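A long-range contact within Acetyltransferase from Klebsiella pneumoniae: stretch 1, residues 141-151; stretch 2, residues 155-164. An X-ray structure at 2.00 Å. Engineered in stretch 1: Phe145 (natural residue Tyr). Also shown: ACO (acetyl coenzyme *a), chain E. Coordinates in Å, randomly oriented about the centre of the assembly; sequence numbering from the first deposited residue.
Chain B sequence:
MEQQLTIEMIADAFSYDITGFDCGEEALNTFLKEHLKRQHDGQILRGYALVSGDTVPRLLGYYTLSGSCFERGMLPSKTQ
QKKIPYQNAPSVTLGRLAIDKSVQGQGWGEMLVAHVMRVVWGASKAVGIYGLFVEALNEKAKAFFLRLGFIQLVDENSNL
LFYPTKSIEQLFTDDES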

# COMPACT_ATOMS: atom_id res chain seq x y z
N ALA B 141 -13.55 -18.40 9.64
CA ALA B 141 -13.00 -17.48 8.65
C ALA B 141 -11.74 -18.05 8.01
O ALA B 141 -11.53 -17.91 6.80
CB ALA B 141 -12.72 -16.13 9.29
N LYS B 142 -10.91 -18.72 8.81
CA LYS B 142 -9.67 -19.28 8.29
C LYS B 142 -9.95 -20.33 7.22
O LYS B 142 -9.34 -20.32 6.15
CB LYS B 142 -8.86 -19.89 9.43
CG LYS B 142 -7.64 -20.64 8.97
CD LYS B 142 -6.76 -21.00 10.14
CE LYS B 142 -5.64 -21.90 9.69
NZ LYS B 142 -4.68 -22.11 10.79
N ALA B 143 -10.89 -21.24 7.50
CA ALA B 143 -11.24 -22.24 6.50
C ALA B 143 -11.79 -21.58 5.24
O ALA B 143 -11.55 -22.05 4.12
CB ALA B 143 -12.25 -23.23 7.08
N PHE B 144 -12.55 -20.50 5.41
CA PHE B 144 -13.05 -19.73 4.28
C PHE B 144 -11.91 -19.25 3.39
O PHE B 144 -11.95 -19.42 2.17
CB PHE B 144 -13.88 -18.55 4.80
CG PHE B 144 -14.24 -17.54 3.75
CD1 PHE B 144 -15.26 -17.80 2.84
CD2 PHE B 144 -13.59 -16.32 3.69
CE1 PHE B 144 -15.60 -16.87 1.88
CE2 PHE B 144 -13.93 -15.38 2.73
CZ PHE B 144 -14.93 -15.66 1.83
N PHE B 145 -10.87 -18.66 3.99
CA PHE B 145 -9.78 -18.12 3.19
C PHE B 145 -8.92 -19.23 2.60
O PHE B 145 -8.48 -19.13 1.45
CB PHE B 145 -8.94 -17.15 4.02
CG PHE B 145 -9.61 -15.82 4.27
CD1 PHE B 145 -9.94 -14.98 3.22
CD2 PHE B 145 -9.91 -15.41 5.56
CE1 PHE B 145 -10.56 -13.77 3.43
CE2 PHE B 145 -10.53 -14.19 5.79
CZ PHE B 145 -10.85 -13.37 4.72
N LEU B 146 -8.69 -20.30 3.37
CA LEU B 146 -7.92 -21.43 2.86
C LEU B 146 -8.57 -22.03 1.62
O LEU B 146 -7.87 -22.41 0.67
CB LEU B 146 -7.77 -22.49 3.95
CG LEU B 146 -6.86 -22.09 5.11
CD1 LEU B 146 -6.84 -23.15 6.19
CD2 LEU B 146 -5.44 -21.82 4.61
N ARG B 147 -9.90 -22.10 1.59
CA ARG B 147 -10.58 -22.70 0.44
C ARG B 147 -10.45 -21.82 -0.79
O ARG B 147 -10.43 -22.34 -1.92
CB ARG B 147 -12.05 -22.94 0.77
CG ARG B 147 -12.56 -24.28 0.27
CD ARG B 147 -14.06 -24.46 0.52
NE ARG B 147 -14.51 -23.84 1.76
CZ ARG B 147 -15.46 -22.91 1.82
NH1 ARG B 147 -15.82 -22.39 2.99
NH2 ARG B 147 -16.06 -22.50 0.71
N LEU B 148 -10.37 -20.51 -0.61
CA LEU B 148 -10.15 -19.58 -1.71
C LEU B 148 -8.71 -19.58 -2.20
O LEU B 148 -8.41 -18.90 -3.19
CB LEU B 148 -10.57 -18.16 -1.30
CG LEU B 148 -12.06 -18.05 -0.98
CD1 LEU B 148 -12.41 -16.68 -0.44
CD2 LEU B 148 -12.84 -18.33 -2.26
N GLY B 149 -7.82 -20.30 -1.54
CA GLY B 149 -6.46 -20.45 -1.99
C GLY B 149 -5.43 -19.68 -1.21
O GLY B 149 -4.26 -19.67 -1.60
N PHE B 150 -5.81 -19.05 -0.10
CA PHE B 150 -4.81 -18.36 0.69
C PHE B 150 -3.83 -19.38 1.25
O PHE B 150 -4.16 -20.54 1.46
CB PHE B 150 -5.46 -17.58 1.83
CG PHE B 150 -6.13 -16.29 1.40
CD1 PHE B 150 -7.27 -16.31 0.63
CD2 PHE B 150 -5.61 -15.06 1.80
CE1 PHE B 150 -7.89 -15.13 0.25
CE2 PHE B 150 -6.23 -13.88 1.41
CZ PHE B 150 -7.37 -13.91 0.64
N ILE B 151 -2.60 -18.93 1.47
CA ILE B 151 -1.55 -19.81 1.96
C ILE B 151 -1.31 -19.50 3.43
O ILE B 151 -1.45 -18.36 3.88
CB ILE B 151 -0.25 -19.70 1.13
CG1 ILE B 151 0.38 -18.33 1.28
CG2 ILE B 151 -0.56 -19.94 -0.34
CD1 ILE B 151 1.68 -18.36 2.02
N ASP B 155 3.04 -21.13 11.57
CA ASP B 155 2.77 -22.55 11.73
C ASP B 155 1.38 -22.95 11.25
O ASP B 155 0.66 -22.13 10.81
CB ASP B 155 3.16 -23.08 13.12
CG ASP B 155 2.66 -22.23 14.25
OD1 ASP B 155 3.48 -21.84 15.09
OD2 ASP B 155 1.47 -21.97 14.34
N GLU B 156 1.04 -24.23 11.32
CA GLU B 156 -0.27 -24.70 10.85
C GLU B 156 -1.49 -24.29 11.66
O GLU B 156 -2.59 -24.50 11.21
CB GLU B 156 -0.29 -26.20 10.45
CG GLU B 156 0.04 -27.22 11.52
CD GLU B 156 0.10 -28.65 10.99
OE1 GLU B 156 1.18 -29.09 10.56
OE2 GLU B 156 -0.92 -29.36 11.03
N ASN B 157 -1.29 -23.77 12.86
CA ASN B 157 -2.38 -23.23 13.66
C ASN B 157 -2.33 -21.71 13.82
O ASN B 157 -3.03 -21.16 14.69
CB ASN B 157 -2.43 -23.88 15.05
CG ASN B 157 -3.84 -24.28 15.45
OD1 ASN B 157 -4.81 -23.95 14.76
ND2 ASN B 157 -3.97 -24.94 16.59
N SER B 158 -1.54 -21.00 13.01
CA SER B 158 -1.61 -19.55 13.02
C SER B 158 -2.82 -19.10 12.21
O SER B 158 -3.30 -19.81 11.32
CB SER B 158 -0.33 -18.93 12.45
OG SER B 158 -0.24 -17.54 12.71
N ASN B 159 -3.33 -17.91 12.54
CA ASN B 159 -4.42 -17.30 11.79
C ASN B 159 -3.92 -16.36 10.70
O ASN B 159 -4.74 -15.71 10.04
CB ASN B 159 -5.35 -16.54 12.74
CG ASN B 159 -6.21 -17.48 13.57
OD1 ASN B 159 -6.88 -18.36 13.04
ND2 ASN B 159 -6.16 -17.31 14.89
N LEU B 160 -2.61 -16.30 10.47
CA LEU B 160 -2.04 -15.39 9.49
C LEU B 160 -2.00 -16.09 8.14
O LEU B 160 -1.38 -17.15 8.00
CB LEU B 160 -0.65 -14.95 9.91
CG LEU B 160 -0.51 -14.46 11.36
CD1 LEU B 160 0.92 -14.07 11.67
CD2 LEU B 160 -1.46 -13.31 11.65
N LEU B 161 -2.68 -15.51 7.15
CA LEU B 161 -2.77 -16.07 5.81
C LEU B 161 -2.33 -15.01 4.81
O LEU B 161 -2.19 -13.82 5.14
CB LEU B 161 -4.19 -16.56 5.49
CG LEU B 161 -4.81 -17.51 6.51
CD1 LEU B 161 -6.24 -17.86 6.12
CD2 LEU B 161 -3.97 -18.77 6.65
N PHE B 162 -2.10 -15.44 3.58
CA PHE B 162 -1.45 -14.59 2.59
C PHE B 162 -1.84 -15.06 1.21
O PHE B 162 -1.91 -16.27 0.95
CB PHE B 162 0.07 -14.64 2.77
CG PHE B 162 0.84 -13.83 1.77
CD1 PHE B 162 0.82 -12.44 1.81
CD2 PHE B 162 1.61 -14.46 0.79
CE1 PHE B 162 1.54 -11.70 0.90
CE2 PHE B 162 2.32 -13.72 -0.12
CZ PHE B 162 2.29 -12.33 -0.07
N TYR B 163 -2.10 -14.12 0.32
CA TYR B 163 -2.37 -14.44 -1.08
C TYR B 163 -1.41 -13.63 -1.94
O TYR B 163 -1.52 -12.38 -1.98
CB TYR B 163 -3.82 -14.14 -1.44
CG TYR B 163 -4.31 -14.84 -2.69
CD1 TYR B 163 -4.05 -14.32 -3.95
CD2 TYR B 163 -5.04 -16.02 -2.61
CE1 TYR B 163 -4.49 -14.94 -5.09
CE2 TYR B 163 -5.50 -16.66 -3.75
CZ TYR B 163 -5.22 -16.12 -4.99
OH TYR B 163 -5.67 -16.74 -6.14
N PRO B 164 -0.46 -14.27 -2.63
CA PRO B 164 0.60 -13.51 -3.31
C PRO B 164 0.09 -12.76 -4.54
O PRO B 164 -0.76 -13.24 -5.28
CB PRO B 164 1.63 -14.58 -3.70
CG PRO B 164 0.96 -15.89 -3.54
CD PRO B 164 -0.31 -15.73 -2.75
N1A ACO E . -20.41 -19.34 -5.46
C2A ACO E . -19.72 -19.77 -4.38
N3A ACO E . -20.29 -20.35 -3.30
C4A ACO E . -21.63 -20.54 -3.24
C5A ACO E . -22.45 -20.09 -4.38
C6A ACO E . -21.76 -19.46 -5.53
N6A ACO E . -22.46 -19.03 -6.61
N7A ACO E . -23.73 -20.37 -4.08
C8A ACO E . -23.72 -20.95 -2.86
N9A ACO E . -22.49 -21.07 -2.35
C1B ACO E . -22.19 -21.64 -1.01
C2B ACO E . -21.24 -22.84 -1.02
O2B ACO E . -21.97 -24.07 -0.89
C3B ACO E . -20.33 -22.61 0.18
O3B ACO E . -20.85 -23.32 1.31
P3B ACO E . -19.89 -23.98 2.42
O7A ACO E . -19.47 -25.30 1.82
O8A ACO E . -18.75 -22.99 2.58
O9A ACO E . -20.78 -24.09 3.64
C4B ACO E . -20.45 -21.12 0.49
O4B ACO E . -21.60 -20.63 -0.19
C5B ACO E . -19.24 -20.30 0.05
O5B ACO E . -19.07 -19.23 0.97
P1A ACO E . -19.67 -17.76 0.69
O1A ACO E . -21.16 -17.85 0.52
O2A ACO E . -18.85 -17.06 -0.37
O3A ACO E . -19.33 -17.07 2.09
P2A ACO E . -20.40 -16.18 2.90
O4A ACO E . -21.21 -15.35 1.94
O5A ACO E . -21.09 -17.04 3.93
O6A ACO E . -19.36 -15.22 3.66
CBP ACO E . -18.08 -14.77 5.61
CCP ACO E . -18.39 -15.80 4.53
CDP ACO E . -17.78 -13.42 4.97
CEP ACO E . -16.88 -15.24 6.43
CAP ACO E . -19.33 -14.73 6.47
OAP ACO E . -19.49 -16.01 7.09
C9P ACO E . -19.25 -13.69 7.55
O9P ACO E . -19.56 -12.52 7.33
N8P ACO E . -18.85 -14.13 8.73
C7P ACO E . -19.02 -13.36 9.94
C6P ACO E . -17.94 -12.30 10.09
C5P ACO E . -16.61 -12.92 9.75
O5P ACO E . -16.15 -13.82 10.42
N4P ACO E . -16.00 -12.41 8.67
C3P ACO E . -14.77 -12.97 8.15
C2P ACO E . -13.56 -12.59 8.98
S1P ACO E . -12.65 -11.37 8.10
C ACO E . -11.20 -11.61 8.85
O ACO E . -11.08 -12.63 9.51
CH3 ACO E . -10.11 -10.58 8.70
O HOH W 1 -5.71 -24.13 12.38

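What holds the far end of the Lys142 side chain? Its chi angles are all t, so the extended chain carries the ammonium group from the helix to the turn that runs from Asp155 to Ser158. There NZ of Lys142 donates hydrogen bonds to two backbone carbonyls, O of Ser158 at 2.7 Å and O of Glu156 at 3.2 Å. Water 1 adds an indirect link: it accepts from Lys142 NZ at 2.8 Å and donates to Asn157 OD1 at 2.6 Å. The lysine thus ties the helix to the turn mainly through main-chain oxygens.

How do the two backbones meet at the other end? Ile151 and Phe162 form an antiparallel bridge. Its two bonds are unequal: Ile151 N to Phe162 O is 2.8 Å and nearly straight, whereas Phe162 N to Ile151 O is 3.0 Å but bent to 129°, and weak. The same Ile151 O also lies 3.3 Å from Leu161 CA, in a CA-H...O contact.

What fills the space between these polar ends? Leu161 points toward stretch 1 and is buried there. Its CD1 lies 3.5 Å from CB of Phe145, an engineered residue, and its CD2 is 4.0 Å from Leu146 CD2. Leu161 CB also lies 4.0 Å from Phe150 CB, so one leucine packs against both the helix and the segment that follows it.

How do the aromatic rings pack? Tyr163 CB sits over the face of the Phe150 ring, 3.9 Å from its centroid, and the tyrosine ring turns its edge toward that face, with the planes at 60°. Nearby, Gly149 is the first residue to leave helical backbone angles, with positive phi in a Schellman motif; a CB there would jam against the preceding carbonyl and lie 3.5 Å from Tyr163 CE2.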